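Local coordinates for protein branched-chain amino acid aminotransferase (Thermoproteus uzoniensis, PDB 5CE8) that is a pyridoxal 5'-phosphate-dependent aminotransferase that probably passes the amino groups of leucine, isoleucine and valine to 2-oxoglutarate, at residues Val15-Arg20 / Ser125-Ala130; Lys135-Glu140 / Tyr182-Met187; Phe98-Tyr103 / Ala130-Lys135. All blocks are in the same frame, centred on the assembly; numbering follows the deposited sequence.

Overall arrangement
Contacts 1 and 3 are both antiparallel pairings of strand 125-132, which lies between strands 14-17 and 102-109 in one sheet; their centres are about 17 Å apart and both touch a second subunit. Contact 1 is the buried one, with apolar packing in the middle and a polar Asp18-Ser125 end. Contact 3 is only partly buried and mixes strand hydrogen bonds with aromatic packing, where the strand runs out into the loop. Contact 2, also partly buried, continues along that loop to strand 184-188 of the other sheet, about 29 Å from contact 1 between centres. It lacks strand pairing between its segments and relies on a salt bridge.

Contact 1 of 3, residues Val15-Arg20 / Ser125-Ala130; sequences VWLDGR and SVAIAA
Strand 14-17 is the first arm of a tight beta hairpin whose type I' turn runs from Leu17 to Arg20, and it pairs antiparallel (173° between directions) with strand 125-132 in the sheet of the small domain. Trp16 dominates one face. Its CG stands anti to the backbone N (chi1 -171°), which lays the indole beside Ile128, the two side chains pointing the same way. Ile128 CD1 lies 4.0 Å from Trp16 CE3, on one side of the ring plane toward its rim, while the backbone N of Gly19 in the turn lies on the other side, so the indole is held between strand and hairpin. Val126 is crossed obliquely, its CB 4.0 Å from Trp16 CZ3. Helix 82-95 closes over this face, with Ala88 touching both Trp16 and Ile128, and Tyr80 makes an edge-to-face pair with the indole.

On the other face Leu17 CD1 reaches Ala127 CB at 3.9 Å, and Val15 CG2 meets Ala129 CB at 4.0 Å. Ala127 and Ala129 also pack against Val31 and Leu32 of a second subunit, so this side of the pairing belongs to the subunit interface.

The backbone register is set by Trp16 and Ile128, a hydrogen-bonded pair in which Trp16 N gives to Ile128 O at 2.9 Å and Ile128 N returns a bond to Trp16 O. Beyond the strand end, Asp18 prolongs the pairing: its N points almost straight along the C=O axis of Val126 O, 3.0 Å away. Its carboxylate then grips the partner strand twice. Val126 N approaches Asp18 OD1 at 2.9 Å from above the carboxylate plane (32° out of it), whereas Ser125 OG donates to the syn lone pair of Asp18 OD2 at 2.6 Å.

Contact 2 of 3, residues Lys135-Glu140 / Tyr182-Met187; sequences KYLKVE and YDEAIM
The ring of Tyr136 meets Glu184 obliquely, with CE2 4.2 Å from Glu184 OE1; Arg178 and Ala261 of the same chain and Leu117 of a second subunit also pack on this tyrosine, whose side chain is about 9 Å from the bound pyridoxal 5'-phosphate. Of the two carboxylates, that of Asp183 carries the direct polar link: Lys138 NZ donates to the syn lone pair of Asp183 OD2 at 2.6 Å, forming a salt bridge. The lysine chain crosses the aspartate at about a right angle and bends at its last torsion (chi4 127°), bringing NZ onto the carboxylate. Asp183 OD2 also accepts from Arg143 N, so this oxygen is gripped from two directions. The Glu184 carboxylate is held from its own strand, Ala185 N reaching the anti lone pair of OE2 at 2.8 Å, with Ser198 OG and Arg178 NH1 as further partners of that oxygen. Its OE1 lies close to Glu200 OE1. Leu137 CD2 lies 4.3 Å from both Asp183 O and Glu184 OE1. Residues 135-140, the linker from the small-domain sheet (strand 125-132) to the large-domain sheet (strand 142-146), thus lie against the start of strand 184-188, beside strands 142-146 and 265-270, with helix 167-179 near Tyr136.

Contact 3 of 3, residues Phe98-Tyr103 / Ala130-Lys135; sequences FKEDLY and AIPFGK
Tyr103 leaves strand 102-109 with CG anti to its backbone N (chi1 -174°). Its CB packs on Phe133, 3.7 Å from Phe133 CB, and farther out the ring turns its edge toward the face of the Phe133 ring, the centroids 5.4 Å apart and the planes at 50°. At the tip, OH bonds to Arg105 NH2; the side chain runs about 6 Å from the bound pyridoxal 5'-phosphate and about 4 Å from the side chain of Thr260, a cofactor-binding residue.

The backbone beneath is an antiparallel pairing of neighbouring strands 102-109 and 125-132 in the small-domain sheet. Tyr103 and Ile131 form a hydrogen-bonded pair: Tyr103 N meets Ile131 O nearly along its C=O axis at 3.0 Å, and Ile131 N returns a bond to Tyr103 O. Past Pro132, Phe133 N still reaches Asp101 O at 3.2 Å, and a water donates to both Asp101 OD2 and Phe133 O, while Asp101 OD1 accepts from Trp50 N.

At the other end, Phe98 crosses Pro132 at about a right angle, CE1 4.0 Å from Pro132 CG. Phe98 CE2 lies 3.3 Å from Ala130 O, a buried carbonyl with no hydrogen-bond partner in the model.

Contact 1 of 3, residues Val15-Arg20 / Ser125-Ala130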
ATOM      1  N   VAL A  15     -44.218  11.462  -7.555  1.00 24.47           N
ATOM      2  CA  VAL A  15     -43.054  10.954  -6.856  1.00 22.27           C
ATOM      3  C   VAL A  15     -43.402  10.928  -5.369  1.00 25.28           C
ATOM      4  O   VAL A  15     -44.097  11.793  -4.835  1.00 24.06           O
ATOM      5  CB  VAL A  15     -41.825  11.910  -7.086  1.00 22.02           C
ATOM      6  CG1 VAL A  15     -40.697  11.619  -6.089  1.00 20.60           C
ATOM      7  CG2 VAL A  15     -41.293  11.823  -8.570  1.00 20.44           C
ATOM      8  N   TRP A  16     -42.950   9.902  -4.700  1.00 23.57           N
ATOM      9  CA  TRP A  16     -43.201   9.799  -3.279  1.00 23.18           C
ATOM     10  C   TRP A  16     -42.100  10.514  -2.526  1.00 26.98           C
ATOM     11  O   TRP A  16     -40.881  10.300  -2.704  1.00 23.57           O
ATOM     12  CB  TRP A  16     -43.378   8.321  -2.938  1.00 22.69           C
ATOM     13  CG  TRP A  16     -43.832   7.849  -1.620  1.00 21.33           C
ATOM     14  CD1 TRP A  16     -45.036   7.307  -1.366  1.00 20.19           C
ATOM     15  CD2 TRP A  16     -43.048   7.627  -0.425  1.00 23.43           C
ATOM     16  NE1 TRP A  16     -45.070   6.856  -0.085  1.00 22.37           N
ATOM     17  CE2 TRP A  16     -43.873   7.017   0.510  1.00 19.40           C
ATOM     18  CE3 TRP A  16     -41.765   7.905  -0.057  1.00 22.98           C
ATOM     19  CZ2 TRP A  16     -43.447   6.658   1.783  1.00 24.70           C
ATOM     20  CZ3 TRP A  16     -41.342   7.512   1.222  1.00 28.94           C
ATOM     21  CH2 TRP A  16     -42.178   6.944   2.122  1.00 24.29           C
ATOM     22  N   LEU A  17     -42.556  11.334  -1.601  1.00 25.74           N
ATOM     23  CA  LEU A  17     -41.719  12.076  -0.780  1.00 24.40           C
ATOM     24  C   LEU A  17     -42.274  12.018   0.624  1.00 25.38           C
ATOM     25  O   LEU A  17     -43.358  12.538   0.903  1.00 24.53           O
ATOM     26  CB  LEU A  17     -41.715  13.458  -1.353  1.00 25.40           C
ATOM     27  CG  LEU A  17     -40.771  14.444  -0.707  1.00 31.25           C
ATOM     28  CD1 LEU A  17     -39.493  13.767  -0.357  1.00 30.00           C
ATOM     29  CD2 LEU A  17     -40.460  15.626  -1.612  1.00 32.14           C
ATOM     30  N   ASP A  18     -41.570  11.347   1.509  1.00 26.00           N
ATOM     31  CA  ASP A  18     -42.002  11.244   2.871  1.00 27.66           C
ATOM     32  C   ASP A  18     -43.473  10.931   3.134  1.00 28.08           C
ATOM     33  O   ASP A  18     -44.205  11.601   3.919  1.00 26.60           O
ATOM     34  CB  ASP A  18     -41.549  12.483   3.611  1.00 31.25           C
ATOM     35  CG  ASP A  18     -40.082  12.378   4.033  1.00 32.11           C
ATOM     36  OD1 ASP A  18     -39.491  11.310   3.888  1.00 29.54           O
ATOM     37  OD2 ASP A  18     -39.537  13.375   4.488  1.00 30.94           O
ATOM     38  N   GLY A  19     -43.895   9.868   2.494  1.00 26.28           N
ATOM     39  CA  GLY A  19     -45.238   9.399   2.668  1.00 30.17           C
ATOM     40  C   GLY A  19     -46.307  10.170   1.934  1.00 27.43           C
ATOM     41  O   GLY A  19     -47.432   9.943   2.258  1.00 29.77           O
ATOM     42  N   ARG A  20     -45.957  11.052   0.963  1.00 32.20           N
ATOM     43  CA  ARG A  20     -46.920  11.816   0.110  1.00 28.00           C
ATOM     44  C   ARG A  20     -46.527  11.712  -1.326  1.00 33.75           C
ATOM     45  O   ARG A  20     -45.316  11.721  -1.670  1.00 30.93           O
ATOM     46  CB  ARG A  20     -46.941  13.327   0.451  1.00 34.72           C
ATOM     47  CG  ARG A  20     -48.086  14.162  -0.143  1.00 40.68           C
ATOM     48  CD  ARG A  20     -47.835  15.673  -0.001  1.00 44.84           C
ATOM     49  NE  ARG A  20     -48.821  16.538  -0.688  1.00 42.56           N
ATOM     50  CZ  ARG A  20     -48.675  17.855  -0.849  1.00 41.45           C
ATOM     51  NH1 ARG A  20     -47.569  18.447  -0.414  1.00 41.67           N
ATOM     52  NH2 ARG A  20     -49.626  18.577  -1.460  1.00 36.90           N
ATOM     53  N   SER A 125     -35.132  11.994   4.977  1.00 26.66           N
ATOM     54  CA  SER A 125     -36.313  11.877   4.120  1.00 27.15           C
ATOM     55  C   SER A 125     -36.073  10.782   3.083  1.00 23.43           C
ATOM     56  O   SER A 125     -34.922  10.469   2.765  1.00 26.38           O
ATOM     57  CB  SER A 125     -36.609  13.187   3.418  1.00 27.34           C
ATOM     58  OG  SER A 125     -37.075  14.185   4.293  1.00 28.35           O
ATOM     59  N   VAL A 126     -37.149  10.197   2.558  1.00 24.47           N
ATOM     60  CA  VAL A 126     -37.060   9.272   1.465  1.00 22.73           C
ATOM     61  C   VAL A 126     -37.925   9.769   0.302  1.00 20.99           C
ATOM     62  O   VAL A 126     -39.036  10.177   0.468  1.00 24.15           O
ATOM     63  CB  VAL A 126     -37.372   7.844   1.814  1.00 22.32           C
ATOM     64  CG1 VAL A 126     -37.270   6.965   0.550  1.00 23.16           C
ATOM     65  CG2 VAL A 126     -36.406   7.329   2.883  1.00 21.41           C
ATOM     66  N   ALA A 127     -37.345   9.859  -0.869  1.00 18.40           N
ATOM     67  CA  ALA A 127     -38.127  10.114  -2.108  1.00 17.61           C
ATOM     68  C   ALA A 127     -37.946   8.927  -3.011  1.00 21.55           C
ATOM     69  O   ALA A 127     -36.812   8.292  -3.063  1.00 17.19           O
ATOM     70  CB  ALA A 127     -37.654  11.379  -2.788  1.00 17.52           C
ATOM     71  N   ILE A 128     -39.010   8.613  -3.722  1.00 20.20           N
ATOM     72  CA  ILE A 128     -39.071   7.461  -4.614  1.00 21.59           C
ATOM     73  C   ILE A 128     -39.760   7.859  -5.866  1.00 24.73           C
ATOM     74  O   ILE A 128     -40.958   8.210  -5.894  1.00 24.39           O
ATOM     75  CB  ILE A 128     -39.845   6.271  -4.115  1.00 20.87           C
ATOM     76  CG1 ILE A 128     -39.221   5.642  -2.919  1.00 22.23           C
ATOM     77  CG2 ILE A 128     -40.002   5.208  -5.227  1.00 23.27           C
ATOM     78  CD1 ILE A 128     -40.210   4.868  -2.063  1.00 22.06           C
ATOM     79  N   ALA A 129     -38.973   7.780  -6.908  1.00 21.70           N
ATOM     80  CA  ALA A 129     -39.379   8.063  -8.278  1.00 26.98           C
ATOM     81  C   ALA A 129     -39.298   6.815  -9.114  1.00 27.53           C
ATOM     82  O   ALA A 129     -38.333   5.993  -8.965  1.00 24.24           O
ATOM     83  CB  ALA A 129     -38.460   9.080  -8.874  1.00 29.10           C
ATOM     84  N   ALA A 130     -40.281   6.731 -10.012  1.00 29.67           N
ATOM     85  CA  ALA A 130     -40.461   5.655 -10.992  1.00 31.57           C
ATOM     86  C   ALA A 130     -40.467   6.240 -12.392  1.00 33.94           C
ATOM     87  O   ALA A 130     -41.306   7.075 -12.680  1.00 34.26           O
ATOM     88  CB  ALA A 130     -41.766   4.945 -10.720  1.00 33.75           C
TER

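Contact 2 of 3, residues Lys135-Glu140 / Tyr182-Met187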
ATOM      1  N   LYS A 135     -32.858   0.154 -22.119  1.00 46.21           N
ATOM      2  CA  LYS A 135     -31.513  -0.441 -21.820  1.00 46.08           C
ATOM      3  C   LYS A 135     -30.409   0.603 -21.392  1.00 50.32           C
ATOM      4  O   LYS A 135     -30.449   1.762 -21.860  1.00 56.42           O
ATOM      5  CB  LYS A 135     -31.102  -1.352 -23.011  1.00 41.54           C
ATOM      6  CG  LYS A 135     -31.998  -2.605 -23.156  1.00 35.60           C
ATOM      7  N   TYR A 136     -29.482   0.199 -20.486  1.00 41.38           N
ATOM      8  CA  TYR A 136     -28.294   1.026 -20.008  1.00 43.80           C
ATOM      9  C   TYR A 136     -26.986   0.801 -20.807  1.00 43.97           C
ATOM     10  O   TYR A 136     -26.152   1.714 -20.951  1.00 44.32           O
ATOM     11  CB  TYR A 136     -27.967   0.750 -18.510  1.00 41.67           C
ATOM     12  CG  TYR A 136     -26.976   1.721 -17.841  1.00 39.70           C
ATOM     13  CD1 TYR A 136     -27.158   3.101 -17.949  1.00 42.30           C
ATOM     14  CD2 TYR A 136     -25.901   1.264 -17.053  1.00 43.25           C
ATOM     15  CE1 TYR A 136     -26.320   4.018 -17.318  1.00 43.97           C
ATOM     16  CE2 TYR A 136     -25.006   2.186 -16.430  1.00 45.82           C
ATOM     17  CZ  TYR A 136     -25.239   3.558 -16.550  1.00 46.33           C
ATOM     18  OH  TYR A 136     -24.436   4.509 -15.954  1.00 47.02           O
ATOM     19  N   LEU A 137     -26.793  -0.434 -21.266  1.00 40.15           N
ATOM     20  CA  LEU A 137     -25.663  -0.789 -22.098  1.00 34.10           C
ATOM     21  C   LEU A 137     -26.147  -1.585 -23.275  1.00 34.49           C
ATOM     22  O   LEU A 137     -27.104  -2.348 -23.137  1.00 31.87           O
ATOM     23  CB  LEU A 137     -24.678  -1.625 -21.287  1.00 30.04           C
ATOM     24  CG  LEU A 137     -24.051  -1.021 -20.033  1.00 30.61           C
ATOM     25  CD1 LEU A 137     -23.141  -2.012 -19.278  1.00 28.81           C
ATOM     26  CD2 LEU A 137     -23.316   0.288 -20.364  1.00 30.80           C
ATOM     27  N   LYS A 138     -25.413  -1.472 -24.394  1.00 45.08           N
ATOM     28  CA  LYS A 138     -25.662  -2.264 -25.626  1.00 45.69           C
ATOM     29  C   LYS A 138     -25.947  -3.759 -25.318  1.00 46.79           C
ATOM     30  O   LYS A 138     -25.183  -4.391 -24.609  1.00 42.06           O
ATOM     31  CB  LYS A 138     -24.493  -2.190 -26.634  1.00 45.25           C
ATOM     32  CG  LYS A 138     -23.679  -0.903 -26.878  1.00 47.74           C
ATOM     33  CD  LYS A 138     -22.640  -1.166 -28.020  1.00 49.32           C
ATOM     34  CE  LYS A 138     -21.557  -0.075 -28.235  1.00 53.92           C
ATOM     35  NZ  LYS A 138     -20.069  -0.388 -28.256  1.00 48.15           N
ATOM     36  N   VAL A 139     -27.043  -4.323 -25.835  1.00 48.51           N
ATOM     37  CA  VAL A 139     -27.418  -5.734 -25.483  1.00 39.58           C
ATOM     38  C   VAL A 139     -26.406  -6.732 -26.056  1.00 35.65           C
ATOM     39  O   VAL A 139     -25.993  -7.767 -25.404  1.00 32.64           O
ATOM     40  CB  VAL A 139     -28.878  -6.105 -25.907  1.00 36.75           C
ATOM     41  CG1 VAL A 139     -29.143  -5.861 -27.417  1.00 36.84           C
ATOM     42  CG2 VAL A 139     -29.180  -7.562 -25.531  1.00 37.96           C
ATOM     43  N   GLU A 140     -25.974  -6.419 -27.264  1.00 36.54           N
ATOM     44  CA  GLU A 140     -24.997  -7.265 -27.972  1.00 43.36           C
ATOM     45  C   GLU A 140     -23.587  -7.242 -27.416  1.00 37.18           C
ATOM     46  O   GLU A 140     -22.779  -8.005 -27.897  1.00 45.72           O
ATOM     47  CB  GLU A 140     -24.961  -6.988 -29.495  1.00 45.54           C
ATOM     48  CG  GLU A 140     -24.335  -5.679 -29.926  1.00 50.98           C
ATOM     49  CD  GLU A 140     -25.151  -4.483 -29.509  1.00 53.05           C
ATOM     50  OE1 GLU A 140     -26.339  -4.674 -29.128  1.00 46.62           O
ATOM     51  OE2 GLU A 140     -24.602  -3.361 -29.576  1.00 55.16           O
ATOM     52  N   TYR A 182     -15.233   4.282 -25.392  1.00 37.08           N
ATOM     53  CA  TYR A 182     -15.643   2.986 -24.771  1.00 33.97           C
ATOM     54  C   TYR A 182     -16.997   3.122 -24.133  1.00 29.04           C
ATOM     55  O   TYR A 182     -17.431   4.268 -23.745  1.00 23.40           O
ATOM     56  CB  TYR A 182     -14.684   2.561 -23.627  1.00 36.15           C
ATOM     57  CG  TYR A 182     -13.264   2.424 -24.095  1.00 42.75           C
ATOM     58  CD1 TYR A 182     -12.831   1.270 -24.761  1.00 39.33           C
ATOM     59  CD2 TYR A 182     -12.351   3.476 -23.936  1.00 44.25           C
ATOM     60  CE1 TYR A 182     -11.539   1.163 -25.253  1.00 38.69           C
ATOM     61  CE2 TYR A 182     -11.056   3.360 -24.418  1.00 44.17           C
ATOM     62  CZ  TYR A 182     -10.672   2.218 -25.095  1.00 43.60           C
ATOM     63  OH  TYR A 182      -9.388   2.101 -25.536  1.00 53.49           O
ATOM     64  N   ASP A 183     -17.655   1.995 -23.915  1.00 21.72           N
ATOM     65  CA  ASP A 183     -19.002   2.065 -23.366  1.00 19.20           C
ATOM     66  C   ASP A 183     -18.970   2.089 -21.831  1.00 18.88           C
ATOM     67  O   ASP A 183     -19.820   2.685 -21.225  1.00 15.79           O
ATOM     68  CB  ASP A 183     -19.847   0.908 -23.853  1.00 22.05           C
ATOM     69  CG  ASP A 183     -19.781   0.723 -25.334  1.00 28.02           C
ATOM     70  OD1 ASP A 183     -20.258   1.640 -26.017  1.00 40.55           O
ATOM     71  OD2 ASP A 183     -19.222  -0.299 -25.836  1.00 20.80           O
ATOM     72  N   GLU A 184     -17.958   1.471 -21.205  1.00 16.82           N
ATOM     73  CA  GLU A 184     -17.968   1.378 -19.745  1.00 19.38           C
ATOM     74  C   GLU A 184     -16.534   1.190 -19.210  1.00 20.16           C
ATOM     75  O   GLU A 184     -15.575   0.759 -19.948  1.00 19.27           O
ATOM     76  CB  GLU A 184     -18.863   0.192 -19.223  1.00 20.84           C
ATOM     77  CG  GLU A 184     -19.117   0.087 -17.683  1.00 22.09           C
ATOM     78  CD  GLU A 184     -19.639   1.421 -17.111  1.00 26.91           C
ATOM     79  OE1 GLU A 184     -20.869   1.565 -17.129  1.00 25.83           O
ATOM     80  OE2 GLU A 184     -18.824   2.393 -16.829  1.00 28.56           O
ATOM     81  N   ALA A 185     -16.441   1.508 -17.915  1.00 19.81           N
ATOM     82  CA  ALA A 185     -15.218   1.401 -17.122  1.00 19.85           C
ATOM     83  C   ALA A 185     -15.091   0.139 -16.406  1.00 17.93           C
ATOM     84  O   ALA A 185     -16.062  -0.374 -15.968  1.00 22.33           O
ATOM     85  CB  ALA A 185     -15.131   2.495 -16.108  1.00 18.80           C
ATOM     86  N   ILE A 186     -13.851  -0.317 -16.213  1.00 17.45           N
ATOM     87  CA  ILE A 186     -13.559  -1.342 -15.182  1.00 18.99           C
ATOM     88  C   ILE A 186     -12.631  -0.688 -14.217  1.00 19.76           C
ATOM     89  O   ILE A 186     -11.667  -0.127 -14.621  1.00 25.31           O
ATOM     90  CB  ILE A 186     -12.919  -2.671 -15.765  1.00 18.34           C
ATOM     91  CG1 ILE A 186     -14.024  -3.591 -16.333  1.00 19.97           C
ATOM     92  CG2 ILE A 186     -12.299  -3.550 -14.675  1.00 18.67           C
ATOM     93  CD1 ILE A 186     -13.589  -4.323 -17.507  1.00 20.55           C
ATOM     94  N   MET A 187     -12.818  -0.937 -12.907  1.00 18.16           N
ATOM     95  CA  MET A 187     -12.022  -0.335 -11.913  1.00 17.31           C
ATOM     96  C   MET A 187     -11.331  -1.417 -11.099  1.00 14.67           C
ATOM     97  O   MET A 187     -11.994  -2.415 -10.663  1.00 18.19           O
ATOM     98  CB  MET A 187     -12.912   0.477 -10.916  1.00 19.84           C
ATOM     99  CG  MET A 187     -13.253   1.885 -11.415  1.00 23.66           C
ATOM    100  SD  MET A 187     -13.988   2.945 -10.112  1.00 29.59           S
ATOM    101  CE  MET A 187     -15.501   2.231 -10.342  1.00 21.45           C
TER

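Contact 3 of 3, residues Phe98-Tyr103 / Ala130-Lys135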
ATOM      1  N   PHE A  98     -48.398   3.446 -14.820  1.00 30.99           N
ATOM      2  CA  PHE A  98     -47.405   2.874 -15.693  1.00 30.89           C
ATOM      3  C   PHE A  98     -47.749   1.440 -16.024  1.00 29.41           C
ATOM      4  O   PHE A  98     -48.231   0.690 -15.122  1.00 25.96           O
ATOM      5  CB  PHE A  98     -46.014   2.894 -15.019  1.00 31.46           C
ATOM      6  CG  PHE A  98     -45.388   4.248 -14.977  1.00 33.07           C
ATOM      7  CD1 PHE A  98     -45.370   5.057 -16.152  1.00 25.60           C
ATOM      8  CD2 PHE A  98     -44.824   4.735 -13.786  1.00 27.48           C
ATOM      9  CE1 PHE A  98     -44.816   6.342 -16.123  1.00 30.06           C
ATOM     10  CE2 PHE A  98     -44.258   6.009 -13.773  1.00 30.41           C
ATOM     11  CZ  PHE A  98     -44.256   6.812 -14.927  1.00 33.48           C
ATOM     12  N   LYS A  99     -47.537   1.100 -17.301  1.00 23.83           N
ATOM     13  CA  LYS A  99     -47.727  -0.271 -17.836  1.00 29.49           C
ATOM     14  C   LYS A  99     -46.590  -0.517 -18.813  1.00 29.54           C
ATOM     15  O   LYS A  99     -46.807  -0.759 -20.026  1.00 26.78           O
ATOM     16  CB  LYS A  99     -49.081  -0.466 -18.560  1.00 32.40           C
ATOM     17  CG  LYS A  99     -50.262  -0.596 -17.629  1.00 37.73           C
ATOM     18  CD  LYS A  99     -51.615  -0.445 -18.367  1.00 46.81           C
ATOM     19  CE  LYS A  99     -52.789  -0.176 -17.404  1.00 46.85           C
ATOM     20  NZ  LYS A  99     -52.658  -0.995 -16.163  1.00 45.24           N
ATOM     21  N   GLU A 100     -45.356  -0.395 -18.288  1.00 27.39           N
ATOM     22  CA  GLU A 100     -44.120  -0.513 -19.110  1.00 28.98           C
ATOM     23  C   GLU A 100     -42.902  -0.637 -18.166  1.00 27.67           C
ATOM     24  O   GLU A 100     -43.016  -0.338 -16.992  1.00 24.97           O
ATOM     25  CB  GLU A 100     -43.950   0.749 -19.955  1.00 29.02           C
ATOM     26  CG  GLU A 100     -43.493   1.988 -19.137  1.00 33.75           C
ATOM     27  CD  GLU A 100     -43.709   3.304 -19.869  1.00 32.59           C
ATOM     28  OE1 GLU A 100     -42.858   3.760 -20.627  1.00 40.54           O
ATOM     29  OE2 GLU A 100     -44.769   3.888 -19.666  1.00 39.50           O
ATOM     30  N   ASP A 101     -41.752  -0.989 -18.736  1.00 28.11           N
ATOM     31  CA  ASP A 101     -40.467  -1.157 -18.000  1.00 27.05           C
ATOM     32  C   ASP A 101     -40.059   0.187 -17.389  1.00 27.47           C
ATOM     33  O   ASP A 101     -40.131   1.274 -18.043  1.00 26.87           O
ATOM     34  CB  ASP A 101     -39.325  -1.631 -18.905  1.00 29.36           C
ATOM     35  CG  ASP A 101     -39.520  -3.011 -19.433  1.00 26.83           C
ATOM     36  OD1 ASP A 101     -40.480  -3.639 -19.011  1.00 28.08           O
ATOM     37  OD2 ASP A 101     -38.727  -3.424 -20.337  1.00 28.17           O
ATOM     38  N   LEU A 102     -39.704   0.102 -16.119  1.00 24.29           N
ATOM     39  CA  LEU A 102     -39.304   1.232 -15.290  1.00 25.58           C
ATOM     40  C   LEU A 102     -38.000   0.944 -14.560  1.00 24.38           C
ATOM     41  O   LEU A 102     -37.705  -0.213 -14.315  1.00 24.05           O
ATOM     42  CB  LEU A 102     -40.321   1.457 -14.198  1.00 25.71           C
ATOM     43  CG  LEU A 102     -41.794   1.699 -14.531  1.00 27.95           C
ATOM     44  CD1 LEU A 102     -42.596   1.833 -13.203  1.00 27.21           C
ATOM     45  CD2 LEU A 102     -41.931   2.885 -15.491  1.00 25.61           C
ATOM     46  N   TYR A 103     -37.271   2.016 -14.280  1.00 24.30           N
ATOM     47  CA  TYR A 103     -36.258   2.092 -13.249  1.00 24.03           C
ATOM     48  C   TYR A 103     -36.826   2.968 -12.144  1.00 24.25           C
ATOM     49  O   TYR A 103     -37.295   4.076 -12.363  1.00 29.25           O
ATOM     50  CB  TYR A 103     -35.022   2.710 -13.840  1.00 28.47           C
ATOM     51  CG  TYR A 103     -33.845   2.727 -12.919  1.00 25.58           C
ATOM     52  CD1 TYR A 103     -33.631   3.805 -12.066  1.00 24.44           C
ATOM     53  CD2 TYR A 103     -32.927   1.684 -12.910  1.00 28.39           C
ATOM     54  CE1 TYR A 103     -32.550   3.840 -11.226  1.00 26.13           C
ATOM     55  CE2 TYR A 103     -31.825   1.708 -12.053  1.00 25.91           C
ATOM     56  CZ  TYR A 103     -31.618   2.812 -11.264  1.00 24.43           C
ATOM     57  OH  TYR A 103     -30.584   2.832 -10.350  1.00 25.82           O
ATOM     58  N   ALA A 130     -40.281   6.731 -10.012  1.00 29.67           N
ATOM     59  CA  ALA A 130     -40.461   5.655 -10.992  1.00 31.57           C
ATOM     60  C   ALA A 130     -40.467   6.240 -12.392  1.00 33.94           C
ATOM     61  O   ALA A 130     -41.306   7.075 -12.680  1.00 34.26           O
ATOM     62  CB  ALA A 130     -41.766   4.945 -10.720  1.00 33.75           C
ATOM     63  N   ILE A 131     -39.523   5.834 -13.244  1.00 26.41           N
ATOM     64  CA  ILE A 131     -39.355   6.414 -14.506  1.00 32.20           C
ATOM     65  C   ILE A 131     -39.297   5.375 -15.653  1.00 32.91           C
ATOM     66  O   ILE A 131     -38.657   4.317 -15.528  1.00 26.51           O
ATOM     67  CB  ILE A 131     -38.112   7.390 -14.447  1.00 34.91           C
ATOM     68  CG1 ILE A 131     -36.934   6.948 -15.309  1.00 35.31           C
ATOM     69  CG2 ILE A 131     -37.665   7.658 -12.995  1.00 36.05           C
ATOM     70  CD1 ILE A 131     -35.822   7.985 -15.405  1.00 36.12           C
ATOM     71  N   PRO A 132     -39.878   5.714 -16.817  1.00 30.87           N
ATOM     72  CA  PRO A 132     -39.731   4.827 -17.930  1.00 31.12           C
ATOM     73  C   PRO A 132     -38.292   4.653 -18.255  1.00 34.20           C
ATOM     74  O   PRO A 132     -37.525   5.610 -18.094  1.00 31.91           O
ATOM     75  CB  PRO A 132     -40.421   5.566 -19.061  1.00 31.64           C
ATOM     76  CG  PRO A 132     -41.478   6.296 -18.362  1.00 34.91           C
ATOM     77  CD  PRO A 132     -40.831   6.791 -17.112  1.00 31.79           C
ATOM     78  N   PHE A 133     -37.897   3.441 -18.657  1.00 34.79           N
ATOM     79  CA  PHE A 133     -36.436   3.129 -18.861  1.00 36.31           C
ATOM     80  C   PHE A 133     -36.278   1.884 -19.692  1.00 33.31           C
ATOM     81  O   PHE A 133     -36.839   0.834 -19.348  1.00 31.31           O
ATOM     82  CB  PHE A 133     -35.734   2.925 -17.495  1.00 37.07           C
ATOM     83  CG  PHE A 133     -34.205   3.090 -17.510  1.00 41.68           C
ATOM     84  CD1 PHE A 133     -33.620   4.339 -17.711  1.00 44.76           C
ATOM     85  CD2 PHE A 133     -33.350   1.997 -17.231  1.00 36.80           C
ATOM     86  CE1 PHE A 133     -32.226   4.506 -17.648  1.00 43.75           C
ATOM     87  CE2 PHE A 133     -31.970   2.162 -17.168  1.00 38.36           C
ATOM     88  CZ  PHE A 133     -31.400   3.401 -17.383  1.00 43.44           C
ATOM     89  N   GLY A 134     -35.584   2.026 -20.830  1.00 39.65           N
ATOM     90  CA  GLY A 134     -35.107   0.904 -21.637  1.00 35.58           C
ATOM     91  C   GLY A 134     -33.757   0.343 -21.160  1.00 42.41           C
ATOM     92  O   GLY A 134     -33.501   0.090 -19.933  1.00 35.22           O
ATOM     93  N   LYS A 135     -32.858   0.154 -22.119  1.00 46.21           N
ATOM     94  CA  LYS A 135     -31.513  -0.441 -21.820  1.00 46.08           C
ATOM     95  C   LYS A 135     -30.409   0.603 -21.392  1.00 50.32           C
ATOM     96  O   LYS A 135     -30.449   1.762 -21.860  1.00 56.42           O
ATOM     97  CB  LYS A 135     -31.102  -1.352 -23.011  1.00 41.54           C
ATOM     98  CG  LYS A 135     -31.998  -2.605 -23.156  1.00 35.60           C
TER
HETATM   99  O   HOH W   1     -36.583  -1.603 -20.432  1.00 35.81           O